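Local coordinates for MDM10 isoform 1 (Saccharomyces cerevisiae, PDB 7BTX), which forms part of the ERMES complex that tethers the endoplasmic reticulum to mitochondria, and acts in late assembly of the TOM complex of the mitochondrial outer membrane, at residues L45-K50 with N57-S62. Residues are numbered along the deposited sequence; the frame is centred on the assembly and turned at random.
Sequences LQISNK and NSLDFS
L45 pairs with F61 and I47 with L59 in an antiparallel beta hairpin, an example of how a membrane beta-barrel protein joins neighbouring strands. Backbone bonds carry the pairing: L45 N reaches F61 O at 2.9 Å and nearly straight, F61 N returns to L45 O, and I47 N meets L59 O at 2.9 Å. Nearer the turn, the bonds from L59 N to I47 O and from N49 N to N57 O are bent and therefore weak, and S48 OG adds a weak one to N57 O.

Apolar contacts gather on the face of L45, I47, L59 and F61. A chi1 of 64° puts F61 CG between the backbone N and the carbonyl carbon. The side chains of L45 and F61 lie side by side, pointing the same way; L45 CB lies over one ring face, offset toward the rim, 4.2 Å from the centroid, in a CH-pi contact, and L45 CD2 touches F61 CZ at 3.8 Å. I47 and L59 cross obliquely, CG2 meeting CD2 at 4.1 Å.

Polar side chains of Q46, S48, S58 and D60 occupy the other face. Y491 bonds Q46 and S48 through the backbone while N68 and S70 hold D60 and S58, so main-chain bonding binds the hairpin into the barrel wall, with side-chain polarity dividing its faces.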
# COMPACT_ATOMS: atom_id res chain seq x y z
N LEU D 45 2.03 -12.17 -13.27
CA LEU D 45 3.24 -12.58 -13.97
C LEU D 45 4.15 -13.30 -12.99
O LEU D 45 4.11 -13.06 -11.79
CB LEU D 45 3.97 -11.39 -14.59
CG LEU D 45 3.44 -10.76 -15.87
CD1 LEU D 45 2.28 -9.81 -15.63
CD2 LEU D 45 4.54 -10.06 -16.61
N GLN D 46 4.98 -14.20 -13.52
CA GLN D 46 5.87 -14.99 -12.69
C GLN D 46 7.05 -15.46 -13.52
O GLN D 46 6.88 -15.91 -14.65
CB GLN D 46 5.15 -16.18 -12.06
CG GLN D 46 6.07 -17.13 -11.32
CD GLN D 46 5.34 -18.05 -10.40
OE1 GLN D 46 4.12 -17.99 -10.27
NE2 GLN D 46 6.08 -18.93 -9.74
N ILE D 47 8.26 -15.33 -12.97
CA ILE D 47 9.46 -15.86 -13.60
C ILE D 47 10.23 -16.63 -12.54
O ILE D 47 10.38 -16.17 -11.41
CB ILE D 47 10.30 -14.74 -14.24
CG1 ILE D 47 11.69 -15.24 -14.66
CG2 ILE D 47 10.35 -13.51 -13.36
CD1 ILE D 47 12.36 -14.38 -15.69
N SER D 48 10.67 -17.84 -12.89
CA SER D 48 11.40 -18.71 -12.00
C SER D 48 12.72 -19.10 -12.63
O SER D 48 12.88 -19.06 -13.85
CB SER D 48 10.59 -19.96 -11.66
OG SER D 48 11.33 -20.83 -10.82
N ASN D 49 13.67 -19.48 -11.79
CA ASN D 49 15.08 -19.47 -12.17
C ASN D 49 15.81 -20.60 -11.47
O ASN D 49 15.19 -21.50 -10.89
CB ASN D 49 15.70 -18.12 -11.81
CG ASN D 49 16.65 -17.62 -12.85
OD1 ASN D 49 16.45 -17.82 -14.04
ND2 ASN D 49 17.72 -17.00 -12.40
N LYS D 50 17.13 -20.55 -11.51
CA LYS D 50 17.98 -21.48 -10.77
C LYS D 50 19.31 -20.79 -10.52
O LYS D 50 20.00 -20.41 -11.47
CB LYS D 50 18.18 -22.77 -11.55
CG LYS D 50 18.65 -23.93 -10.70
CD LYS D 50 18.41 -25.24 -11.40
CE LYS D 50 19.26 -26.35 -10.81
NZ LYS D 50 18.97 -26.54 -9.37
N ASN D 57 15.26 -19.71 -7.61
CA ASN D 57 14.67 -18.41 -7.36
C ASN D 57 13.36 -18.27 -8.11
O ASN D 57 13.25 -18.64 -9.27
CB ASN D 57 15.62 -17.29 -7.77
CG ASN D 57 16.50 -16.85 -6.64
OD1 ASN D 57 16.01 -16.52 -5.57
ND2 ASN D 57 17.79 -16.88 -6.86
N SER D 58 12.37 -17.72 -7.42
CA SER D 58 11.08 -17.38 -7.99
C SER D 58 10.81 -15.90 -7.77
O SER D 58 11.39 -15.28 -6.89
CB SER D 58 9.97 -18.22 -7.37
OG SER D 58 8.70 -17.85 -7.87
N LEU D 59 9.95 -15.35 -8.61
CA LEU D 59 9.50 -13.96 -8.47
C LEU D 59 8.15 -13.83 -9.14
O LEU D 59 7.97 -14.30 -10.26
CB LEU D 59 10.49 -12.99 -9.11
CG LEU D 59 10.26 -11.48 -9.04
CD1 LEU D 59 11.58 -10.88 -8.92
CD2 LEU D 59 9.62 -10.92 -10.29
N ASP D 60 7.22 -13.18 -8.46
CA ASP D 60 5.92 -12.91 -9.05
C ASP D 60 5.44 -11.53 -8.65
O ASP D 60 5.76 -11.03 -7.58
CB ASP D 60 4.88 -13.96 -8.63
CG ASP D 60 4.92 -14.26 -7.16
OD1 ASP D 60 5.93 -13.92 -6.52
OD2 ASP D 60 3.93 -14.81 -6.63
N PHE D 61 4.67 -10.93 -9.55
CA PHE D 61 3.95 -9.70 -9.25
C PHE D 61 2.65 -9.72 -10.02
O PHE D 61 2.59 -10.23 -11.14
CB PHE D 61 4.76 -8.44 -9.58
CG PHE D 61 5.08 -8.27 -11.04
CD1 PHE D 61 6.16 -8.92 -11.61
CD2 PHE D 61 4.32 -7.42 -11.83
CE1 PHE D 61 6.46 -8.76 -12.95
CE2 PHE D 61 4.61 -7.26 -13.17
CZ PHE D 61 5.69 -7.92 -13.73
N SER D 62 1.61 -9.18 -9.42
CA SER D 62 0.32 -9.07 -10.06
C SER D 62 -0.10 -7.61 -10.09
O SER D 62 0.66 -6.71 -9.73
CB SER D 62 -0.72 -9.92 -9.33
OG SER D 62 -0.91 -9.46 -8.01